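Local atomic coordinates of minor fimbrium tip subunit Mfa3 (Porphyromonas gingivalis ATCC 33277, PDB entry 5NF4), a protein that forms part of the tip of the minor (Mfa1) fimbriae, surface filaments through which the bacterium adheres to host cells and other oral bacteria and builds biofilm. Residues 43-48 and 188-193; 75-80 and 130-135; 108-113 and 165-170. All blocks are in the same frame, centred on the assembly; numbering follows the deposited sequence.

Contact 1: residues 43-48 and 188-193; sequences LLVNAR and NNVKLQ. With SO4 (sulfate ion), chain D.
R48 lays one face of its guanidinium group over the aliphatic part of K191, whose CG lies 3.7 Å from R48 NH1; the two side chains run side by side and point the same way. R48 reaches this place because its CG sits between the backbone N and the carbonyl carbon (chi1 60°), with the chain extended from there to NE. Two like charges converge here, R48 NH2 and K191 NZ being 4.4 Å apart, but a sulfate, probably from the crystallisation liquor, lies beside them and probably offsets part of that charge. K191 NZ donates to sulfate O1 at 2.9 Å and also makes a salt bridge to E187. N189 ND2 donates to sulfate O2 at 2.6 Å, while N188 offers both its backbone N and its ND2. The N189 amide lies near the edge of the R48 guanidinium, its plane turned 56° from it, and its OD1 faces N46, an amide nearly perpendicular to its own.

Beneath these polar ends two parallel strands of the fimbrillin-type β-fold pair up, A47 opposite V190 and R48 opposite K191. V190 N bonds to N46 O at 2.8 Å, R48 N to V190 O, and L192 N to R48 O in a nearly straight bond of 174°. On the buried face, opposite the R48 and K191 side chains, small A47 lets branched V190 come close, CB to CB at 3.8 Å. V190 continues onto F182 and F115, and L192, which also packs on F115, brings its CG to 3.6 Å from R48 O.

Contact 2: residues 75-80 and 130-135; sequences LVFDSN and VNKSDM
F77 lies flat beneath the first turn of helix 132-140, with K132 CA over one face of its ring, 4.0 Å from the ring centroid and 23° off the normal, a CH-pi contact. The peptide leading into the helix touches the same ring, N131 C coming to 3.3 Å from F77 CE2. M135, one helical turn on, crosses F77 at about a right angle: its CG is 3.5 Å from F77 CE1, and its sulfur stands obliquely to the ring in a Met-aromatic contact. The bend at chi2 (77°) carries M135 SD on to L75, 3.9 Å from L75 CB; the unbranched, flexible thioether suits a place touching both a ring and a leucine. K132 runs its methylenes past F77 CB toward the end of the strand, where K132 CE lies 3.7 Å from S79 O.

The next shell fixes both backbones. N131, at the N-cap, accepts from D134 N through OD1 at 2.9 Å, almost straight at 169°, and D134 in turn accepts from V130 N. On the strand side, D78 OD1 takes the N80 N-H in an Asx turn, while D78 OD2 forms a salt bridge with R111, and S79 OG is hydrogen-bonded to D112. I129 and helix 122-126 pack alongside L75. A capped helix thus lies across apolar side chains of neighbouring strands, L75 and F77 with F114, in layered helix-on-sheet packing.

Contact 3: residues 108-113 and 165-170; sequences PGQRDF and YSNQTV
Q110 and T169 lie side by side, pointing the same way, while N167 crosses Q110 obliquely with its amide plane turned 81° away. Q110 is folded back at chi2 (-47°), which brings its NE2 between the two partners: it donates to T169 OG1 and to N167 OD1, each at 3.1 Å. Both acceptors lie in the plane of the Q110 amide, yet NE2 approaches N167 OD1 from above the N167 carbonyl plane.

On the other face, apolar V170 and F113 lie among the longer side chains of R111 and Q168. V170 CG2 meets the F113 ring at its edge, in plane, 4.0 Å from F113 CE1, and R111 crosses V170 at about a right angle. Q168 sets its amide nearly perpendicular to the ring, touching it with its methylenes while NE2 turns back to S166 O. The R111 guanidinium has P108 O and G109 CA over one face; it bonds in plane to Q110 O and forms a salt bridge with D78. G109 suits this spot: its backbone (phi 146°) is in a region open chiefly to glycine, and without a side chain it leaves R111 NH1 room.

R111 pairs with Q168, but F113 pairs with Y165, a one-residue shift that makes an antiparallel β-bulge. At the corner, D112 OD1 accepts the N167 N-H (N to OD1 2.7 Å) from above the carboxylate plane, and also bonds to S79. A carboxylate oxygen gripped by two donors would hold the turn at N167 firmly, and those donors probably help to stabilise its negative charge.

From the N terminus, strand 41-49, part of it propeptide, comes first and is met only much later by residues 188-193, so contact 1 closes the longest loop, pairing the first strand with strand 180-205, and both other contacts nest within it. Contacts 2 and 3 cross: 75-80 comes first, then 108-113, before the chain returns with 130-135 and then 165-170. Contact 2 ties helix 132-140 to the sheet and contact 3 joins neighbouring strands; the two touch where the end of strand 71-78 meets strand 109-117. Contact 3 reaches contact 1 where Y165 OH probably bonds to K191 N and L43 packs on F113. Contacts 1 and 2 do not touch, their nearest atoms being about 7 Å apart.

Contact 1: residues 43-48 and 188-193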
loop_
_atom_site.group_PDB
_atom_site.type_symbol
_atom_site.label_atom_id
_atom_site.label_comp_id
_atom_site.label_asym_id
_atom_site.label_seq_id
_atom_site.Cartn_x
_atom_site.Cartn_y
_atom_site.Cartn_z
ATOM N N LEU A 43 10.740 26.322 4.739
ATOM C CA LEU A 43 9.607 25.447 4.994
ATOM C C LEU A 43 9.973 24.404 6.014
ATOM O O LEU A 43 11.012 23.778 5.881
ATOM C CB LEU A 43 9.171 24.703 3.726
ATOM C CG LEU A 43 8.313 25.350 2.671
ATOM C CD1 LEU A 43 7.888 24.265 1.688
ATOM C CD2 LEU A 43 7.140 26.011 3.320
ATOM N N LEU A 44 9.094 24.204 6.987
ATOM C CA LEU A 44 9.191 23.100 7.929
ATOM C C LEU A 44 8.323 21.951 7.446
ATOM O O LEU A 44 7.103 22.079 7.374
ATOM C CB LEU A 44 8.760 23.538 9.321
ATOM C CG LEU A 44 8.987 22.483 10.405
ATOM C CD1 LEU A 44 10.461 22.207 10.588
ATOM C CD2 LEU A 44 8.370 22.929 11.712
ATOM N N VAL A 45 8.970 20.840 7.111
ATOM C CA VAL A 45 8.288 19.675 6.547
ATOM C C VAL A 45 8.157 18.680 7.688
ATOM O O VAL A 45 9.149 18.373 8.364
ATOM C CB VAL A 45 9.069 19.085 5.349
ATOM C CG1 VAL A 45 8.465 17.741 4.883
ATOM C CG2 VAL A 45 9.066 20.056 4.191
ATOM N N ASN A 46 6.925 18.254 7.964
ATOM C CA ASN A 46 6.674 17.158 8.906
ATOM C C ASN A 46 5.979 16.022 8.190
ATOM O O ASN A 46 4.881 16.216 7.651
ATOM C CB ASN A 46 5.830 17.609 10.088
ATOM C CG ASN A 46 5.988 16.687 11.286
ATOM O OD1 ASN A 46 6.020 15.465 11.149
ATOM N ND2 ASN A 46 6.130 17.271 12.459
ATOM N N ALA A 47 6.636 14.864 8.176
ATOM C CA ALA A 47 6.207 13.703 7.394
ATOM C C ALA A 47 6.111 12.472 8.278
ATOM O O ALA A 47 6.856 12.322 9.247
ATOM C CB ALA A 47 7.166 13.451 6.248
ATOM N N ARG A 48 5.178 11.587 7.944
ATOM C CA ARG A 48 4.937 10.439 8.776
ATOM C C ARG A 48 4.124 9.439 7.971
ATOM O O ARG A 48 3.462 9.815 7.002
ATOM C CB ARG A 48 4.206 10.844 10.051
ATOM C CG ARG A 48 2.868 11.488 9.824
ATOM C CD ARG A 48 2.082 11.499 11.114
ATOM N NE ARG A 48 0.871 12.305 11.016
ATOM C CZ ARG A 48 -0.261 11.901 10.444
ATOM N NH1 ARG A 48 -0.355 10.692 9.898
ATOM N NH2 ARG A 48 -1.304 12.718 10.415
ATOM N N ASN A 188 -1.810 19.349 8.040
ATOM C CA ASN A 188 -0.662 19.701 8.889
ATOM C C ASN A 188 0.583 18.875 8.633
ATOM O O ASN A 188 1.698 19.306 8.926
ATOM C CB ASN A 188 -1.027 19.547 10.356
ATOM C CG ASN A 188 -1.962 20.624 10.830
ATOM O OD1 ASN A 188 -1.811 21.792 10.470
ATOM N ND2 ASN A 188 -2.946 20.240 11.633
ATOM N N ASN A 189 0.383 17.688 8.082
ATOM C CA ASN A 189 1.452 16.719 7.944
ATOM C C ASN A 189 1.459 16.154 6.552
ATOM O O ASN A 189 0.404 16.020 5.942
ATOM C CB ASN A 189 1.279 15.543 8.918
ATOM C CG ASN A 189 1.297 15.971 10.360
ATOM O OD1 ASN A 189 2.355 16.251 10.921
ATOM N ND2 ASN A 189 0.124 16.003 10.980
ATOM N N VAL A 190 2.645 15.788 6.088
ATOM C CA VAL A 190 2.793 14.901 4.952
ATOM C C VAL A 190 2.484 13.494 5.457
ATOM O O VAL A 190 3.100 13.043 6.415
ATOM C CB VAL A 190 4.212 14.954 4.359
ATOM C CG1 VAL A 190 4.426 13.853 3.310
ATOM C CG2 VAL A 190 4.462 16.304 3.741
ATOM N N LYS A 191 1.575 12.801 4.778
ATOM C CA LYS A 191 1.110 11.488 5.217
ATOM C C LYS A 191 1.436 10.502 4.119
ATOM O O LYS A 191 0.830 10.505 3.035
ATOM C CB LYS A 191 -0.385 11.499 5.508
ATOM C CG LYS A 191 -0.801 12.391 6.675
ATOM C CD LYS A 191 -2.205 12.953 6.452
ATOM C CE LYS A 191 -2.566 14.000 7.485
ATOM N NZ LYS A 191 -3.990 14.412 7.372
ATOM N N LEU A 192 2.413 9.657 4.399
ATOM C CA LEU A 192 2.914 8.727 3.400
ATOM C C LEU A 192 1.968 7.551 3.304
ATOM O O LEU A 192 1.441 7.114 4.326
ATOM C CB LEU A 192 4.312 8.252 3.776
ATOM C CG LEU A 192 5.330 9.391 3.952
ATOM C CD1 LEU A 192 6.580 8.910 4.693
ATOM C CD2 LEU A 192 5.693 9.934 2.593
ATOM N N GLN A 193 1.742 7.071 2.089
ATOM C CA GLN A 193 0.890 5.895 1.872
ATOM C C GLN A 193 1.742 4.711 1.529
ATOM O O GLN A 193 2.572 4.801 0.621
ATOM C CB GLN A 193 -0.113 6.141 0.754
ATOM C CG GLN A 193 -1.176 7.125 1.171
ATOM C CD GLN A 193 -1.978 7.648 -0.004
ATOM O OE1 GLN A 193 -1.762 7.244 -1.148
ATOM N NE2 GLN A 193 -2.915 8.546 0.274
HETATM S S SO4 D . -3.292 16.517 10.019
HETATM O O1 SO4 D . -4.015 15.260 10.190
HETATM O O2 SO4 D . -1.975 16.250 9.456
HETATM O O3 SO4 D . -4.035 17.399 9.123
HETATM O O4 SO4 D . -3.139 17.149 11.327
#

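Contact 2: residues 75-80 and 130-135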
loop_
_atom_site.group_PDB
_atom_site.type_symbol
_atom_site.label_atom_id
_atom_site.label_comp_id
_atom_site.label_asym_id
_atom_site.label_seq_id
_atom_site.Cartn_x
_atom_site.Cartn_y
_atom_site.Cartn_z
ATOM N N LEU A 75 11.498 15.455 -3.270
ATOM C CA LEU A 75 11.932 16.160 -4.479
ATOM C C LEU A 75 10.819 17.132 -4.881
ATOM O O LEU A 75 9.630 16.779 -4.928
ATOM C CB LEU A 75 12.267 15.182 -5.609
ATOM C CG LEU A 75 13.404 14.196 -5.337
ATOM C CD1 LEU A 75 12.824 12.898 -4.796
ATOM C CD2 LEU A 75 14.264 13.940 -6.601
ATOM N N VAL A 76 11.224 18.370 -5.163
ATOM C CA VAL A 76 10.297 19.474 -5.384
ATOM C C VAL A 76 10.582 20.089 -6.748
ATOM O O VAL A 76 11.754 20.327 -7.108
ATOM C CB VAL A 76 10.427 20.557 -4.282
ATOM C CG1 VAL A 76 9.235 21.516 -4.407
ATOM C CG2 VAL A 76 10.504 19.919 -2.891
ATOM N N PHE A 77 9.535 20.272 -7.530
ATOM C CA PHE A 77 9.665 20.787 -8.883
ATOM C C PHE A 77 8.745 21.955 -9.153
ATOM O O PHE A 77 7.660 22.039 -8.601
ATOM C CB PHE A 77 9.359 19.686 -9.913
ATOM C CG PHE A 77 10.244 18.492 -9.777
ATOM C CD1 PHE A 77 9.915 17.499 -8.853
ATOM C CD2 PHE A 77 11.417 18.370 -10.501
ATOM C CE1 PHE A 77 10.727 16.433 -8.650
ATOM C CE2 PHE A 77 12.236 17.230 -10.310
ATOM C CZ PHE A 77 11.878 16.284 -9.400
ATOM N N ASP A 78 9.163 22.848 -10.037
ATOM C CA ASP A 78 8.258 23.917 -10.469
ATOM C C ASP A 78 7.088 23.285 -11.223
ATOM O O ASP A 78 7.314 22.499 -12.142
ATOM C CB ASP A 78 8.996 24.898 -11.360
ATOM C CG ASP A 78 8.167 26.131 -11.686
ATOM O OD1 ASP A 78 7.330 26.057 -12.603
ATOM O OD2 ASP A 78 8.350 27.171 -11.022
ATOM N N SER A 79 5.851 23.594 -10.830
ATOM C CA SER A 79 4.678 22.946 -11.417
ATOM C C SER A 79 4.544 23.194 -12.915
ATOM O O SER A 79 4.007 22.339 -13.620
ATOM C CB SER A 79 3.406 23.411 -10.703
ATOM O OG SER A 79 3.508 23.153 -9.315
ATOM N N ASN A 80 5.057 24.334 -13.379
ATOM C CA ASN A 80 4.899 24.752 -14.764
ATOM C C ASN A 80 6.097 24.421 -15.629
ATOM O O ASN A 80 5.929 23.877 -16.719
ATOM C CB ASN A 80 4.608 26.252 -14.820
ATOM C CG ASN A 80 3.338 26.600 -14.085
ATOM O OD1 ASN A 80 2.327 25.926 -14.263
ATOM N ND2 ASN A 80 3.383 27.623 -13.236
ATOM N N VAL A 130 16.222 14.454 -13.034
ATOM C CA VAL A 130 16.671 15.815 -13.284
ATOM C C VAL A 130 15.527 16.810 -13.215
ATOM O O VAL A 130 15.686 17.946 -12.714
ATOM C CB VAL A 130 17.338 15.913 -14.661
ATOM C CG1 VAL A 130 17.750 17.342 -14.950
ATOM C CG2 VAL A 130 18.539 14.976 -14.739
ATOM N N ASN A 131 14.383 16.400 -13.747
ATOM C CA ASN A 131 13.242 17.276 -13.878
ATOM C C ASN A 131 11.971 16.532 -13.547
ATOM O O ASN A 131 11.987 15.335 -13.241
ATOM C CB ASN A 131 13.181 17.877 -15.289
ATOM C CG ASN A 131 13.096 16.825 -16.371
ATOM O OD1 ASN A 131 12.545 15.750 -16.169
ATOM N ND2 ASN A 131 13.667 17.134 -17.540
ATOM N N LYS A 132 10.855 17.241 -13.617
ATOM C CA LYS A 132 9.590 16.679 -13.200
ATOM C C LYS A 132 9.164 15.499 -14.102
ATOM O O LYS A 132 8.518 14.555 -13.641
ATOM C CB LYS A 132 8.529 17.778 -13.195
ATOM C CG LYS A 132 7.270 17.386 -12.438
ATOM C CD LYS A 132 6.350 18.586 -12.237
ATOM C CE LYS A 132 5.705 19.032 -13.526
ATOM N NZ LYS A 132 4.813 17.996 -14.062
ATOM N N SER A 133 9.541 15.543 -15.378
ATOM C CA SER A 133 9.235 14.452 -16.304
ATOM C C SER A 133 9.908 13.161 -15.833
ATOM O O SER A 133 9.269 12.081 -15.780
ATOM C CB SER A 133 9.685 14.816 -17.733
ATOM O OG SER A 133 9.550 13.693 -18.586
ATOM N N ASP A 134 11.191 13.268 -15.466
ATOM C CA ASP A 134 11.920 12.136 -14.903
ATOM C C ASP A 134 11.263 11.653 -13.625
ATOM O O ASP A 134 11.194 10.460 -13.348
ATOM C CB ASP A 134 13.368 12.486 -14.591
ATOM C CG ASP A 134 14.184 12.805 -15.829
ATOM O OD1 ASP A 134 13.839 12.342 -16.925
ATOM O OD2 ASP A 134 15.178 13.548 -15.695
ATOM N N MET A 135 10.836 12.605 -12.812
ATOM C CA MET A 135 10.268 12.290 -11.512
ATOM C C MET A 135 8.979 11.478 -11.676
ATOM O O MET A 135 8.771 10.438 -11.015
ATOM C CB MET A 135 9.978 13.578 -10.712
ATOM C CG MET A 135 9.393 13.307 -9.309
ATOM S SD MET A 135 10.597 12.777 -8.134
ATOM C CE MET A 135 10.058 11.101 -7.790
#

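Contact 3: residues 108-113 and 165-170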
loop_
_atom_site.group_PDB
_atom_site.type_symbol
_atom_site.label_atom_id
_atom_site.label_comp_id
_atom_site.label_asym_id
_atom_site.label_seq_id
_atom_site.Cartn_x
_atom_site.Cartn_y
_atom_site.Cartn_z
ATOM N N PRO A 108 9.970 30.691 -3.838
ATOM C CA PRO A 108 8.504 30.598 -3.877
ATOM C C PRO A 108 7.939 30.349 -5.256
ATOM O O PRO A 108 8.621 30.547 -6.254
ATOM C CB PRO A 108 8.053 31.969 -3.384
ATOM C CG PRO A 108 9.156 32.892 -3.857
ATOM C CD PRO A 108 10.436 32.090 -3.700
ATOM N N GLY A 109 6.691 29.896 -5.300
ATOM C CA GLY A 109 5.987 29.703 -6.552
ATOM C C GLY A 109 5.048 28.517 -6.457
ATOM O O GLY A 109 4.600 28.181 -5.369
ATOM N N GLN A 110 4.720 27.927 -7.603
ATOM C CA GLN A 110 3.847 26.758 -7.669
ATOM C C GLN A 110 4.740 25.546 -7.711
ATOM O O GLN A 110 5.628 25.473 -8.566
ATOM C CB GLN A 110 2.953 26.787 -8.912
ATOM C CG GLN A 110 2.056 28.007 -8.970
ATOM C CD GLN A 110 1.373 28.251 -7.640
ATOM O OE1 GLN A 110 1.643 29.260 -6.939
ATOM N NE2 GLN A 110 0.512 27.309 -7.257
ATOM N N ARG A 111 4.554 24.636 -6.764
ATOM C CA ARG A 111 5.473 23.501 -6.637
ATOM C C ARG A 111 4.756 22.178 -6.520
ATOM O O ARG A 111 3.702 22.056 -5.887
ATOM C CB ARG A 111 6.398 23.695 -5.416
ATOM C CG ARG A 111 7.623 24.592 -5.668
ATOM C CD ARG A 111 7.326 26.107 -5.596
ATOM N NE ARG A 111 8.543 26.826 -5.909
ATOM C CZ ARG A 111 8.955 27.105 -7.139
ATOM N NH1 ARG A 111 8.226 26.783 -8.205
ATOM N NH2 ARG A 111 10.090 27.741 -7.303
ATOM N N ASP A 112 5.346 21.185 -7.176
ATOM C CA ASP A 112 4.938 19.792 -7.040
ATOM C C ASP A 112 5.922 19.067 -6.102
ATOM O O ASP A 112 7.118 19.077 -6.355
ATOM C CB ASP A 112 4.938 19.115 -8.403
ATOM C CG ASP A 112 3.811 19.566 -9.322
ATOM O OD1 ASP A 112 3.054 20.526 -9.060
ATOM O OD2 ASP A 112 3.652 18.876 -10.345
ATOM N N PHE A 113 5.417 18.461 -5.027
ATOM C CA PHE A 113 6.244 17.819 -4.001
ATOM C C PHE A 113 6.093 16.303 -4.162
ATOM O O PHE A 113 4.981 15.818 -4.237
ATOM C CB PHE A 113 5.797 18.180 -2.606
ATOM C CG PHE A 113 6.110 19.606 -2.198
ATOM C CD1 PHE A 113 5.412 20.684 -2.739
ATOM C CD2 PHE A 113 7.074 19.841 -1.238
ATOM C CE1 PHE A 113 5.706 21.972 -2.322
ATOM C CE2 PHE A 113 7.369 21.110 -0.835
ATOM C CZ PHE A 113 6.685 22.177 -1.371
ATOM N N TYR A 165 2.040 15.754 -3.917
ATOM C CA TYR A 165 1.124 16.879 -3.846
ATOM C C TYR A 165 1.450 17.822 -4.999
ATOM O O TYR A 165 2.560 18.341 -5.080
ATOM C CB TYR A 165 1.267 17.615 -2.516
ATOM C CG TYR A 165 1.111 16.753 -1.279
ATOM C CD1 TYR A 165 -0.143 16.491 -0.735
ATOM C CD2 TYR A 165 2.217 16.213 -0.649
ATOM C CE1 TYR A 165 -0.279 15.723 0.404
ATOM C CE2 TYR A 165 2.090 15.472 0.509
ATOM C CZ TYR A 165 0.856 15.222 1.027
ATOM O OH TYR A 165 0.723 14.468 2.175
ATOM N N SER A 166 0.481 18.061 -5.865
ATOM C CA SER A 166 0.695 18.881 -7.042
ATOM C C SER A 166 0.178 20.312 -6.896
ATOM O O SER A 166 -0.725 20.605 -6.102
ATOM C CB SER A 166 0.022 18.223 -8.248
ATOM O OG SER A 166 -1.355 18.146 -7.997
ATOM N N ASN A 167 0.784 21.198 -7.676
ATOM C CA ASN A 167 0.397 22.594 -7.736
ATOM C C ASN A 167 0.160 23.230 -6.348
ATOM O O ASN A 167 -0.884 23.829 -6.085
ATOM C CB ASN A 167 -0.854 22.747 -8.622
ATOM C CG ASN A 167 -1.059 24.196 -9.094
ATOM O OD1 ASN A 167 -0.108 24.983 -9.161
ATOM N ND2 ASN A 167 -2.295 24.545 -9.442
ATOM N N GLN A 168 1.148 23.114 -5.466
ATOM C CA GLN A 168 1.081 23.734 -4.158
ATOM C C GLN A 168 1.587 25.147 -4.218
ATOM O O GLN A 168 2.615 25.409 -4.814
ATOM C CB GLN A 168 1.921 22.954 -3.163
ATOM C CG GLN A 168 1.538 21.495 -3.080
ATOM C CD GLN A 168 0.187 21.296 -2.450
ATOM O OE1 GLN A 168 0.023 21.532 -1.263
ATOM N NE2 GLN A 168 -0.796 20.850 -3.242
ATOM N N THR A 169 0.874 26.047 -3.579
ATOM C CA THR A 169 1.287 27.424 -3.581
ATOM C C THR A 169 2.220 27.628 -2.421
ATOM O O THR A 169 1.825 27.518 -1.260
ATOM C CB THR A 169 0.082 28.381 -3.484
ATOM O OG1 THR A 169 -0.810 28.122 -4.575
ATOM C CG2 THR A 169 0.541 29.805 -3.525
ATOM N N VAL A 170 3.470 27.946 -2.742
ATOM C CA VAL A 170 4.483 28.212 -1.732
ATOM C C VAL A 170 4.752 29.699 -1.670
ATOM O O VAL A 170 5.220 30.289 -2.663
ATOM C CB VAL A 170 5.781 27.444 -2.063
ATOM C CG1 VAL A 170 6.842 27.694 -1.003
ATOM C CG2 VAL A 170 5.485 25.957 -2.199
#